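Local atomic coordinates of oligogalacturonate lyase (Vibrio parahaemolyticus RIMD 2210633, PDB entry 3C5M), a protein that probably cleaves short oligogalacturonides derived from pectin by a lyase reaction, using a manganese ion bound within a seven-bladed beta-propeller. Residues 3-8 with 72-77; 25-30 with 374-379; 50-55 with 63-68. All blocks are in the same frame, centred on the assembly; numbering follows the deposited sequence.

Contact 1: 3-8 with 72-77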
ATOM      1  N   LYS A   3      22.050  -3.344  12.688  1.00 43.42           N
ATOM      2  CA  LYS A   3      21.793  -2.024  12.136  1.00 45.66           C
ATOM      3  C   LYS A   3      23.072  -1.324  11.664  1.00 45.33           C
ATOM      4  O   LYS A   3      24.011  -1.140  12.434  1.00 44.03           O
ATOM      5  CB  LYS A   3      21.079  -1.173  13.186  1.00 49.35           C
ATOM      6  CG  LYS A   3      20.892   0.282  12.807  1.00 55.54           C
ATOM      7  CD  LYS A   3      20.422   1.077  14.009  1.00 51.04           C
ATOM      8  CE  LYS A   3      18.921   0.950  14.231  1.00 49.43           C
ATOM      9  NZ  LYS A   3      18.175   2.005  13.472  1.00 47.45           N
ATOM     10  N   GLY A   4      23.106  -0.940  10.391  1.00 43.02           N
ATOM     11  CA  GLY A   4      24.276  -0.264   9.868  1.00 40.17           C
ATOM     12  C   GLY A   4      25.084  -1.098   8.891  1.00 39.05           C
ATOM     13  O   GLY A   4      25.782  -0.556   8.028  1.00 34.33           O
ATOM     14  N   ASP A   5      25.005  -2.418   9.019  1.00 37.82           N
ATOM     15  CA  ASP A   5      25.748  -3.290   8.117  1.00 39.64           C
ATOM     16  C   ASP A   5      25.385  -3.037   6.662  1.00 46.19           C
ATOM     17  O   ASP A   5      24.325  -2.488   6.351  1.00 50.11           O
ATOM     18  CB  ASP A   5      25.498  -4.767   8.437  1.00 39.24           C
ATOM     19  CG  ASP A   5      26.022  -5.163   9.799  1.00 48.96           C
ATOM     20  OD1 ASP A   5      26.985  -4.523  10.284  1.00 50.01           O
ATOM     21  OD2 ASP A   5      25.479  -6.126  10.378  1.00 54.52           O
ATOM     22  N   VAL A   6      26.274  -3.457   5.771  1.00 48.35           N
ATOM     23  CA  VAL A   6      26.072  -3.278   4.346  1.00 50.39           C
ATOM     24  C   VAL A   6      26.137  -4.611   3.626  1.00 54.21           C
ATOM     25  O   VAL A   6      26.908  -5.489   4.005  1.00 56.39           O
ATOM     26  CB  VAL A   6      27.145  -2.367   3.765  1.00 47.51           C
ATOM     27  CG1 VAL A   6      26.919  -2.182   2.279  1.00 51.12           C
ATOM     28  CG2 VAL A   6      27.129  -1.044   4.489  1.00 48.67           C
ATOM     29  N   ILE A   7      25.316  -4.769   2.595  1.00 54.86           N
ATOM     30  CA  ILE A   7      25.323  -6.005   1.822  1.00 55.03           C
ATOM     31  C   ILE A   7      25.385  -5.678   0.341  1.00 52.02           C
ATOM     32  O   ILE A   7      24.655  -4.819  -0.146  1.00 48.96           O
ATOM     33  CB  ILE A   7      24.069  -6.871   2.097  1.00 56.60           C
ATOM     34  CG1 ILE A   7      22.803  -6.046   1.891  1.00 64.64           C
ATOM     35  CG2 ILE A   7      24.110  -7.423   3.506  1.00 39.20           C
ATOM     36  CD1 ILE A   7      21.541  -6.841   2.148  1.00 71.69           C
ATOM     37  N   THR A   8      26.279  -6.349  -0.368  1.00 50.85           N
ATOM     38  CA  THR A   8      26.411  -6.118  -1.796  1.00 55.56           C
ATOM     39  C   THR A   8      25.557  -7.137  -2.556  1.00 50.31           C
ATOM     40  O   THR A   8      25.707  -8.342  -2.374  1.00 50.74           O
ATOM     41  CB  THR A   8      27.880  -6.211  -2.214  1.00 56.61           C
ATOM     42  OG1 THR A   8      28.623  -5.190  -1.529  1.00 59.02           O
ATOM     43  CG2 THR A   8      28.020  -6.011  -3.711  1.00 59.55           C
ATOM     44  N   ALA A  72      23.148  -2.431  -0.093  1.00 35.20           N
ATOM     45  CA  ALA A  72      22.025  -2.147   0.777  1.00 34.40           C
ATOM     46  C   ALA A  72      22.502  -2.062   2.213  1.00 34.67           C
ATOM     47  O   ALA A  72      23.321  -2.869   2.657  1.00 32.27           O
ATOM     48  CB  ALA A  72      20.984  -3.247   0.644  1.00 26.37           C
ATOM     49  N   VAL A  73      21.987  -1.086   2.946  1.00 37.53           N
ATOM     50  CA  VAL A  73      22.368  -0.931   4.341  1.00 35.03           C
ATOM     51  C   VAL A  73      21.191  -1.333   5.224  1.00 32.01           C
ATOM     52  O   VAL A  73      20.037  -1.070   4.893  1.00 30.29           O
ATOM     53  CB  VAL A  73      22.795   0.528   4.636  1.00 30.46           C
ATOM     54  CG1 VAL A  73      21.734   1.501   4.147  1.00 20.88           C
ATOM     55  CG2 VAL A  73      23.018   0.706   6.125  1.00 37.00           C
ATOM     56  N   GLN A  74      21.492  -1.995   6.333  1.00 27.01           N
ATOM     57  CA  GLN A  74      20.451  -2.420   7.246  1.00 31.83           C
ATOM     58  C   GLN A  74      19.975  -1.205   8.036  1.00 33.85           C
ATOM     59  O   GLN A  74      20.754  -0.554   8.724  1.00 36.27           O
ATOM     60  CB  GLN A  74      20.977  -3.496   8.196  1.00 26.72           C
ATOM     61  CG  GLN A  74      19.916  -4.465   8.700  1.00 31.16           C
ATOM     62  CD  GLN A  74      20.454  -5.446   9.739  1.00 42.60           C
ATOM     63  OE1 GLN A  74      21.564  -5.987   9.600  1.00 46.42           O
ATOM     64  NE2 GLN A  74      19.664  -5.685  10.786  1.00 38.94           N
ATOM     65  N   LEU A  75      18.684  -0.905   7.920  1.00 42.02           N
ATOM     66  CA  LEU A  75      18.065   0.235   8.588  1.00 31.67           C
ATOM     67  C   LEU A  75      17.629  -0.080  10.005  1.00 34.70           C
ATOM     68  O   LEU A  75      17.866   0.709  10.921  1.00 30.42           O
ATOM     69  CB  LEU A  75      16.851   0.704   7.776  1.00 25.91           C
ATOM     70  CG  LEU A  75      17.061   1.830   6.773  1.00 25.46           C
ATOM     71  CD1 LEU A  75      18.461   1.792   6.201  1.00 17.99           C
ATOM     72  CD2 LEU A  75      16.014   1.736   5.690  1.00 27.68           C
ATOM     73  N   THR A  76      16.997  -1.238  10.181  1.00 30.13           N
ATOM     74  CA  THR A  76      16.498  -1.645  11.486  1.00 28.70           C
ATOM     75  C   THR A  76      16.956  -3.057  11.845  1.00 32.84           C
ATOM     76  O   THR A  76      17.229  -3.867  10.963  1.00 35.10           O
ATOM     77  CB  THR A  76      14.974  -1.620  11.502  1.00 27.21           C
ATOM     78  OG1 THR A  76      14.477  -2.634  10.627  1.00 27.96           O
ATOM     79  CG2 THR A  76      14.468  -0.272  11.050  1.00 26.87           C
ATOM     80  N   GLU A  77      17.022  -3.345  13.144  1.00 36.26           N
ATOM     81  CA  GLU A  77      17.450  -4.653  13.629  1.00 38.32           C
ATOM     82  C   GLU A  77      16.490  -5.204  14.678  1.00 36.87           C
ATOM     83  O   GLU A  77      15.605  -4.492  15.157  1.00 40.87           O
ATOM     84  CB  GLU A  77      18.859  -4.554  14.221  1.00 42.56           C
ATOM     85  CG  GLU A  77      18.958  -3.635  15.434  1.00 49.93           C
ATOM     86  CD  GLU A  77      20.402  -3.339  15.831  1.00 55.30           C
ATOM     87  OE1 GLU A  77      21.147  -4.294  16.148  1.00 64.33           O
ATOM     88  OE2 GLU A  77      20.798  -2.152  15.826  1.00 49.74           O
TER

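Contact 2: 25-30 with 374-379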
ATOM      1  N   ARG A  25      15.956  -8.650 -11.327  1.00 35.31           N
ATOM      2  CA  ARG A  25      15.788  -9.079  -9.936  1.00 35.13           C
ATOM      3  C   ARG A  25      16.822  -8.359  -9.056  1.00 38.70           C
ATOM      4  O   ARG A  25      18.020  -8.433  -9.321  1.00 42.72           O
ATOM      5  CB  ARG A  25      15.990 -10.596  -9.847  1.00 25.75           C
ATOM      6  CG  ARG A  25      15.473 -11.235  -8.580  1.00 39.63           C
ATOM      7  CD  ARG A  25      16.067 -12.615  -8.352  1.00 42.32           C
ATOM      8  NE  ARG A  25      17.502 -12.543  -8.083  1.00 49.77           N
ATOM      9  CZ  ARG A  25      18.428 -13.120  -8.836  1.00 46.60           C
ATOM     10  NH1 ARG A  25      18.068 -13.818  -9.905  1.00 42.94           N
ATOM     11  NH2 ARG A  25      19.710 -12.989  -8.526  1.00 52.34           N
ATOM     12  N   LEU A  26      16.361  -7.670  -8.011  1.00 33.46           N
ATOM     13  CA  LEU A  26      17.250  -6.925  -7.127  1.00 22.41           C
ATOM     14  C   LEU A  26      17.811  -7.723  -5.957  1.00 30.17           C
ATOM     15  O   LEU A  26      18.969  -7.550  -5.575  1.00 25.78           O
ATOM     16  CB  LEU A  26      16.525  -5.702  -6.566  1.00 26.76           C
ATOM     17  CG  LEU A  26      16.091  -4.559  -7.484  1.00 26.81           C
ATOM     18  CD1 LEU A  26      17.217  -4.228  -8.430  1.00 10.49           C
ATOM     19  CD2 LEU A  26      14.853  -4.933  -8.249  1.00 37.39           C
ATOM     20  N   THR A  27      16.985  -8.588  -5.379  1.00 32.89           N
ATOM     21  CA  THR A  27      17.399  -9.383  -4.230  1.00 43.92           C
ATOM     22  C   THR A  27      17.767 -10.836  -4.563  1.00 45.50           C
ATOM     23  O   THR A  27      17.350 -11.376  -5.594  1.00 43.32           O
ATOM     24  CB  THR A  27      16.284  -9.347  -3.149  1.00 48.07           C
ATOM     25  OG1 THR A  27      15.047  -9.834  -3.693  1.00 46.79           O
ATOM     26  CG2 THR A  27      16.080  -7.922  -2.674  1.00 51.81           C
ATOM     27  N   PRO A  28      18.574 -11.479  -3.699  1.00 49.61           N
ATOM     28  CA  PRO A  28      19.007 -12.869  -3.887  1.00 56.92           C
ATOM     29  C   PRO A  28      17.829 -13.834  -3.977  1.00 59.82           C
ATOM     30  O   PRO A  28      16.772 -13.610  -3.376  1.00 66.95           O
ATOM     31  CB  PRO A  28      19.865 -13.142  -2.654  1.00 55.55           C
ATOM     32  CG  PRO A  28      20.450 -11.813  -2.360  1.00 58.20           C
ATOM     33  CD  PRO A  28      19.251 -10.888  -2.533  1.00 58.06           C
ATOM     34  N   THR A  29      18.026 -14.917  -4.716  1.00 56.81           N
ATOM     35  CA  THR A  29      16.977 -15.898  -4.899  1.00 53.62           C
ATOM     36  C   THR A  29      16.885 -16.882  -3.726  1.00 47.18           C
ATOM     37  O   THR A  29      15.955 -17.686  -3.654  1.00 43.49           O
ATOM     38  CB  THR A  29      17.181 -16.645  -6.247  1.00 53.03           C
ATOM     39  OG1 THR A  29      16.093 -17.549  -6.449  1.00 58.42           O
ATOM     40  CG2 THR A  29      18.502 -17.416  -6.255  1.00 54.43           C
ATOM     41  N   ASP A  30      17.834 -16.786  -2.796  1.00 45.88           N
ATOM     42  CA  ASP A  30      17.868 -17.664  -1.620  1.00 51.43           C
ATOM     43  C   ASP A  30      17.434 -17.030  -0.292  1.00 54.51           C
ATOM     44  O   ASP A  30      17.414 -17.722   0.732  1.00 61.71           O
ATOM     45  CB  ASP A  30      19.267 -18.239  -1.425  1.00 46.83           C
ATOM     46  CG  ASP A  30      20.319 -17.175  -1.470  1.00 55.89           C
ATOM     47  OD1 ASP A  30      20.687 -16.764  -2.588  1.00 67.29           O
ATOM     48  OD2 ASP A  30      20.759 -16.723  -0.396  1.00 64.42           O
ATOM     49  N   VAL A 374      11.472 -18.290  -3.750  1.00 48.14           N
ATOM     50  CA  VAL A 374      11.200 -17.559  -2.529  1.00 48.80           C
ATOM     51  C   VAL A 374      10.861 -16.129  -2.905  1.00 45.74           C
ATOM     52  O   VAL A 374      11.298 -15.639  -3.957  1.00 44.40           O
ATOM     53  CB  VAL A 374      12.404 -17.580  -1.568  1.00 43.99           C
ATOM     54  CG1 VAL A 374      13.076 -16.215  -1.520  1.00 45.84           C
ATOM     55  CG2 VAL A 374      11.938 -17.998  -0.188  1.00 53.59           C
ATOM     56  N   PRO A 375      10.062 -15.446  -2.064  1.00 37.69           N
ATOM     57  CA  PRO A 375       9.709 -14.068  -2.379  1.00 27.13           C
ATOM     58  C   PRO A 375      10.948 -13.193  -2.556  1.00 32.88           C
ATOM     59  O   PRO A 375      11.872 -13.194  -1.724  1.00 34.76           O
ATOM     60  CB  PRO A 375       8.834 -13.663  -1.202  1.00 24.03           C
ATOM     61  CG  PRO A 375       9.326 -14.521  -0.099  1.00 27.17           C
ATOM     62  CD  PRO A 375       9.503 -15.841  -0.760  1.00 38.25           C
ATOM     63  N   ALA A 376      10.952 -12.463  -3.668  1.00 29.63           N
ATOM     64  CA  ALA A 376      12.043 -11.570  -4.037  1.00 32.73           C
ATOM     65  C   ALA A 376      11.490 -10.320  -4.732  1.00 35.05           C
ATOM     66  O   ALA A 376      10.321 -10.275  -5.136  1.00 35.46           O
ATOM     67  CB  ALA A 376      13.015 -12.294  -4.950  1.00 25.39           C
ATOM     68  N   ILE A 377      12.349  -9.319  -4.893  1.00 32.87           N
ATOM     69  CA  ILE A 377      11.955  -8.049  -5.488  1.00 34.91           C
ATOM     70  C   ILE A 377      12.462  -7.864  -6.912  1.00 35.02           C
ATOM     71  O   ILE A 377      13.648  -8.054  -7.187  1.00 38.20           O
ATOM     72  CB  ILE A 377      12.468  -6.876  -4.613  1.00 36.06           C
ATOM     73  CG1 ILE A 377      12.021  -7.080  -3.167  1.00 37.90           C
ATOM     74  CG2 ILE A 377      11.905  -5.560  -5.095  1.00 35.91           C
ATOM     75  CD1 ILE A 377      12.590  -6.062  -2.225  1.00 44.14           C
ATOM     76  N   TYR A 378      11.561  -7.479  -7.812  1.00 34.56           N
ATOM     77  CA  TYR A 378      11.909  -7.262  -9.219  1.00 27.13           C
ATOM     78  C   TYR A 378      11.476  -5.883  -9.665  1.00 22.79           C
ATOM     79  O   TYR A 378      10.637  -5.254  -9.034  1.00 40.19           O
ATOM     80  CB  TYR A 378      11.201  -8.281 -10.121  1.00 27.22           C
ATOM     81  CG  TYR A 378      11.475  -9.732  -9.798  1.00 31.33           C
ATOM     82  CD1 TYR A 378      10.818 -10.372  -8.753  1.00 29.47           C
ATOM     83  CD2 TYR A 378      12.420 -10.456 -10.521  1.00 36.23           C
ATOM     84  CE1 TYR A 378      11.096 -11.695  -8.428  1.00 43.35           C
ATOM     85  CE2 TYR A 378      12.706 -11.784 -10.207  1.00 45.44           C
ATOM     86  CZ  TYR A 378      12.042 -12.397  -9.154  1.00 46.27           C
ATOM     87  OH  TYR A 378      12.339 -13.703  -8.815  1.00 53.09           O
ATOM     88  N   ILE A 379      12.059  -5.414 -10.754  1.00 22.53           N
ATOM     89  CA  ILE A 379      11.681  -4.140 -11.331  1.00 18.14           C
ATOM     90  C   ILE A 379      11.562  -4.414 -12.821  1.00 30.75           C
ATOM     91  O   ILE A 379      12.550  -4.722 -13.485  1.00 35.79           O
ATOM     92  CB  ILE A 379      12.743  -3.042 -11.110  1.00 22.80           C
ATOM     93  CG1 ILE A 379      12.664  -2.511  -9.684  1.00 27.38           C
ATOM     94  CG2 ILE A 379      12.517  -1.898 -12.084  1.00 24.90           C
ATOM     95  CD1 ILE A 379      13.792  -1.618  -9.311  1.00 10.37           C
TER

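Contact 3: 50-55 with 63-68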
ATOM      1  N   LEU A  50      16.149   2.737  -2.656  1.00 32.74           N
ATOM      2  CA  LEU A  50      14.910   1.996  -2.498  1.00 23.17           C
ATOM      3  C   LEU A  50      14.785   1.424  -1.100  1.00 32.57           C
ATOM      4  O   LEU A  50      15.744   0.898  -0.543  1.00 39.14           O
ATOM      5  CB  LEU A  50      14.836   0.852  -3.512  1.00 16.72           C
ATOM      6  CG  LEU A  50      13.717  -0.178  -3.313  1.00 19.38           C
ATOM      7  CD1 LEU A  50      12.328   0.407  -3.595  1.00 16.07           C
ATOM      8  CD2 LEU A  50      13.996  -1.336  -4.228  1.00 19.22           C
ATOM      9  N   LEU A  51      13.595   1.522  -0.527  1.00 29.58           N
ATOM     10  CA  LEU A  51      13.359   0.991   0.802  1.00 28.22           C
ATOM     11  C   LEU A  51      12.672  -0.354   0.613  1.00 26.95           C
ATOM     12  O   LEU A  51      11.767  -0.474  -0.208  1.00 27.78           O
ATOM     13  CB  LEU A  51      12.460   1.956   1.579  1.00 22.30           C
ATOM     14  CG  LEU A  51      11.992   1.586   2.981  1.00 25.14           C
ATOM     15  CD1 LEU A  51      13.152   1.639   3.970  1.00 16.48           C
ATOM     16  CD2 LEU A  51      10.872   2.542   3.395  1.00 28.19           C
ATOM     17  N   PHE A  52      13.103  -1.369   1.362  1.00 32.35           N
ATOM     18  CA  PHE A  52      12.507  -2.712   1.263  1.00 30.48           C
ATOM     19  C   PHE A  52      12.850  -3.545   2.494  1.00 28.83           C
ATOM     20  O   PHE A  52      13.584  -3.091   3.361  1.00 34.24           O
ATOM     21  CB  PHE A  52      12.994  -3.417  -0.019  1.00 31.41           C
ATOM     22  CG  PHE A  52      14.411  -3.940   0.062  1.00 28.81           C
ATOM     23  CD1 PHE A  52      14.662  -5.271   0.407  1.00 33.31           C
ATOM     24  CD2 PHE A  52      15.492  -3.102  -0.192  1.00 27.92           C
ATOM     25  CE1 PHE A  52      15.971  -5.759   0.499  1.00 24.27           C
ATOM     26  CE2 PHE A  52      16.808  -3.578  -0.101  1.00 26.52           C
ATOM     27  CZ  PHE A  52      17.045  -4.909   0.246  1.00 29.74           C
ATOM     28  N   ALA A  53      12.319  -4.758   2.569  1.00 30.54           N
ATOM     29  CA  ALA A  53      12.574  -5.628   3.707  1.00 23.59           C
ATOM     30  C   ALA A  53      13.180  -6.965   3.279  1.00 33.52           C
ATOM     31  O   ALA A  53      12.915  -7.447   2.169  1.00 35.71           O
ATOM     32  CB  ALA A  53      11.278  -5.875   4.461  1.00 27.53           C
ATOM     33  N   GLY A  54      13.985  -7.559   4.161  1.00 28.14           N
ATOM     34  CA  GLY A  54      14.602  -8.847   3.868  1.00 32.12           C
ATOM     35  C   GLY A  54      15.069  -9.541   5.131  1.00 37.61           C
ATOM     36  O   GLY A  54      15.128  -8.910   6.194  1.00 45.37           O
ATOM     37  N   ASP A  55      15.413 -10.825   5.032  1.00 37.12           N
ATOM     38  CA  ASP A  55      15.874 -11.584   6.203  1.00 32.97           C
ATOM     39  C   ASP A  55      17.381 -11.777   6.296  1.00 30.15           C
ATOM     40  O   ASP A  55      17.843 -12.681   6.981  1.00 34.69           O
ATOM     41  CB  ASP A  55      15.200 -12.953   6.238  1.00 38.27           C
ATOM     42  CG  ASP A  55      13.686 -12.855   6.272  1.00 45.81           C
ATOM     43  OD1 ASP A  55      13.004 -13.903   6.385  1.00 43.75           O
ATOM     44  OD2 ASP A  55      13.177 -11.719   6.185  1.00 56.75           O
ATOM     45  N   TYR A  63      15.715  -2.372   4.803  1.00 30.66           N
ATOM     46  CA  TYR A  63      16.990  -2.056   4.161  1.00 32.44           C
ATOM     47  C   TYR A  63      16.791  -0.878   3.212  1.00 27.11           C
ATOM     48  O   TYR A  63      15.664  -0.541   2.863  1.00 26.86           O
ATOM     49  CB  TYR A  63      17.506  -3.285   3.394  1.00 31.14           C
ATOM     50  CG  TYR A  63      17.988  -4.424   4.293  1.00 26.08           C
ATOM     51  CD1 TYR A  63      19.346  -4.590   4.578  1.00 18.44           C
ATOM     52  CD2 TYR A  63      17.073  -5.297   4.905  1.00 19.54           C
ATOM     53  CE1 TYR A  63      19.784  -5.592   5.450  1.00 25.49           C
ATOM     54  CE2 TYR A  63      17.497  -6.298   5.784  1.00 25.06           C
ATOM     55  CZ  TYR A  63      18.855  -6.440   6.053  1.00 27.74           C
ATOM     56  OH  TYR A  63      19.276  -7.408   6.938  1.00 24.89           O
ATOM     57  N   LEU A  64      17.884  -0.220   2.849  1.00 28.36           N
ATOM     58  CA  LEU A  64      17.833   0.879   1.899  1.00 27.20           C
ATOM     59  C   LEU A  64      18.805   0.424   0.829  1.00 24.67           C
ATOM     60  O   LEU A  64      19.991   0.272   1.097  1.00 25.50           O
ATOM     61  CB  LEU A  64      18.331   2.198   2.502  1.00 29.14           C
ATOM     62  CG  LEU A  64      18.123   3.399   1.566  1.00 24.89           C
ATOM     63  CD1 LEU A  64      16.638   3.692   1.475  1.00 26.79           C
ATOM     64  CD2 LEU A  64      18.877   4.614   2.070  1.00 17.42           C
ATOM     65  N   LEU A  65      18.292   0.173  -0.367  1.00 29.85           N
ATOM     66  CA  LEU A  65      19.105  -0.286  -1.477  1.00 25.22           C
ATOM     67  C   LEU A  65      19.508   0.876  -2.358  1.00 32.91           C
ATOM     68  O   LEU A  65      18.689   1.740  -2.678  1.00 33.13           O
ATOM     69  CB  LEU A  65      18.329  -1.308  -2.315  1.00 28.34           C
ATOM     70  CG  LEU A  65      19.012  -1.826  -3.586  1.00 30.75           C
ATOM     71  CD1 LEU A  65      20.311  -2.512  -3.222  1.00 32.57           C
ATOM     72  CD2 LEU A  65      18.090  -2.799  -4.328  1.00 37.90           C
ATOM     73  N   ASN A  66      20.779   0.886  -2.744  1.00 38.89           N
ATOM     74  CA  ASN A  66      21.330   1.910  -3.625  1.00 38.26           C
ATOM     75  C   ASN A  66      21.315   1.281  -5.027  1.00 39.76           C
ATOM     76  O   ASN A  66      22.186   0.490  -5.372  1.00 40.55           O
ATOM     77  CB  ASN A  66      22.765   2.236  -3.188  1.00 40.70           C
ATOM     78  CG  ASN A  66      23.292   3.543  -3.784  1.00 49.57           C
ATOM     79  OD1 ASN A  66      24.224   4.140  -3.246  1.00 49.77           O
ATOM     80  ND2 ASN A  66      22.708   3.984  -4.900  1.00 45.63           N
ATOM     81  N   LEU A  67      20.310   1.619  -5.818  1.00 35.58           N
ATOM     82  CA  LEU A  67      20.191   1.078  -7.157  1.00 35.04           C
ATOM     83  C   LEU A  67      21.458   1.214  -8.019  1.00 42.73           C
ATOM     84  O   LEU A  67      21.735   0.346  -8.847  1.00 44.24           O
ATOM     85  CB  LEU A  67      18.990   1.718  -7.869  1.00 35.54           C
ATOM     86  CG  LEU A  67      17.606   1.090  -7.633  1.00 35.20           C
ATOM     87  CD1 LEU A  67      17.486   0.523  -6.234  1.00 35.99           C
ATOM     88  CD2 LEU A  67      16.542   2.134  -7.876  1.00 26.01           C
ATOM     89  N   GLU A  68      22.248   2.266  -7.819  1.00 45.15           N
ATOM     90  CA  GLU A  68      23.441   2.440  -8.642  1.00 47.39           C
ATOM     91  C   GLU A  68      24.730   1.911  -8.026  1.00 46.84           C
ATOM     92  O   GLU A  68      25.798   2.000  -8.622  1.00 53.56           O
ATOM     93  CB  GLU A  68      23.613   3.919  -9.043  1.00 36.44           C
ATOM     94  CG  GLU A  68      23.534   4.916  -7.902  1.00 57.07           C
ATOM     95  CD  GLU A  68      23.820   6.352  -8.349  1.00 67.40           C
ATOM     96  OE1 GLU A  68      23.098   6.875  -9.229  1.00 61.43           O
ATOM     97  OE2 GLU A  68      24.777   6.964  -7.818  1.00 77.88           O
TER

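Contact 1: 3-8 with 72-77
Val6 and Ile7 add an edge strand to the outer rim of a propeller blade, lying antiparallel to Val73 and Ala72. In the hydrogen-bonded pair, Ile7 N reaches Ala72 O and Ala72 N reaches Ile7 O, both at 2.8 Å. On the face of Ile7 and Ala72, the CG1 branch of Ile7 lies 3.6 Å from Ala72 CB; it stands between the backbone N and the carbonyl carbon (chi1 53°), which turns it across the strand gap. Val6 and Val73 make the non-hydrogen-bonded pair. The five-stranded antiparallel sheet runs from strand 6-8 through 71-74, 61-66 and 49-54 to 33-34, so the N-terminal strand forms one of its two edges. Ahead of strand 6-8 the pairing already holds, with Gln74 N bonded to Asp5 O (2.9 Å) and Gly4 N to Gln74 O (2.9 Å). The Lys3 side chain reaches along the 75-77 segment, and its bends at chi3 and chi4 bring NZ to Leu75 O (2.9 Å), nearly along the C=O axis; NZ also forms a salt bridge with Glu114 and bonds Leu112 O. Gln74 NE2 binds Thr76 O at 3.0 Å and also Asp57, while its OE1 and Asp5 OD2 both accept from Ala2 N.

Contact 2: 25-30 with 374-379
Arg25 and Tyr378 face each other as an antiparallel, non-hydrogen-bonded pair where strand 22-25 ends against strand 376-381. This is the sheet in which an early strand of the chain joins the last one, the ring closure of the beta-propeller. The aliphatic part of Arg25 passes obliquely by the tyrosine ring, with CG 3.3 Å from Tyr378 CE2, and the guanidinium plane stands nearly perpendicular to the ring. Next along, Leu26 N donates to Ile377 O (2.9 Å), after which the 25-30 segment leaves regular pairing and a side chain takes over: Ile377 N gives its hydrogen to Thr27 OG1 at 3.0 Å, in a nearly straight bond (169°). Thr27 OG1 sits between its own backbone N and carbonyl carbon (chi1 58°), while its CG2 turns to Ile377 CD1, 4.0 Å away. Farther along strand 376-381, beyond the bond to Ile377 O, Leu26 CD2 packs on Ile379 CG1 at 3.6 Å.

Further out, Glu12 forms a salt bridge with Arg25 NH1, and Glu372 OE2 is hydrogen-bonded to Tyr378 OH, so Arg25 is tied to strand 12-15 and Tyr378 to the loop before its own strand. Phe52 of the adjoining blade packs on Thr27 and Ile377; the Ile377 side chain lies about 10 Å from that of the manganese ligand His355. Within the 25-30 segment, the bend of Arg25 at chi3 (67°) brings NE to Thr27 O at 2.8 Å, with that oxygen close to the guanidinium plane.

Contact 3: 50-55 with 63-68
Leu50 with Leu65 and Phe52 with Tyr63 are the hydrogen-bonded pairs of two antiparallel strands, and four backbone bonds join them. Leu65 N meets Leu50 O at 2.7 Å and Leu50 N meets Leu65 O at 2.7 Å; at the second pair Tyr63 N reaches Phe52 O at 2.7 Å, and Phe52 N reaches Tyr63 O at 3.1 Å. Between them Leu51 and Leu64 form the non-hydrogen-bonded pair.

The face bearing Phe52 and Tyr63 holds the aromatic contacts. Tyr63 CB rests over one face of the Phe52 ring, 3.9 Å from its centroid, in a CH-pi contact offset toward the rim. The two rings are tilted only 25° from parallel yet slid apart, so they barely overlap. Phe52 takes a chi1 of 76°, with CG between the backbone N and the carbonyl carbon, and its ring extends across the neighbouring strand. Gly54 O approaches the edge of the Tyr63 ring near its plane, and Phe56 meets that ring edge-to-face.

Apolar packing continues along the same face: Phe52 CE2 touches Leu65 CB at 3.5 Å, and Leu50 CB meets Leu67 CD1 at 3.8 Å. On the other face, Leu51 and Leu64 pack against Leu75 and Val73 respectively. The whole is a beta hairpin, strands 49-54 and 61-66, in the middle of a propeller blade.

Contacts 1 and 3 belong to one sheet: strand 71-74 adds to strand 61-66 through a probable hydrogen bond from Val73 N to Leu64 O, and Gln74 packs on Tyr63. Contact 2 lies in the neighbouring sheet, where Leu26 meets Leu65 as part of the apolar packing between the two blades. Contacts 2 and 3 are buried, whereas contact 1 is partly buried at the outer rim, its centre about 23 Å from the chain centre against about 17 Å for contact 3. Chemistry follows place: backbone pairing with lysine and glutamine bonds at the rim, aromatic and leucine packing in the hairpin, and mixed side-chain and backbone bonding at the ring closure.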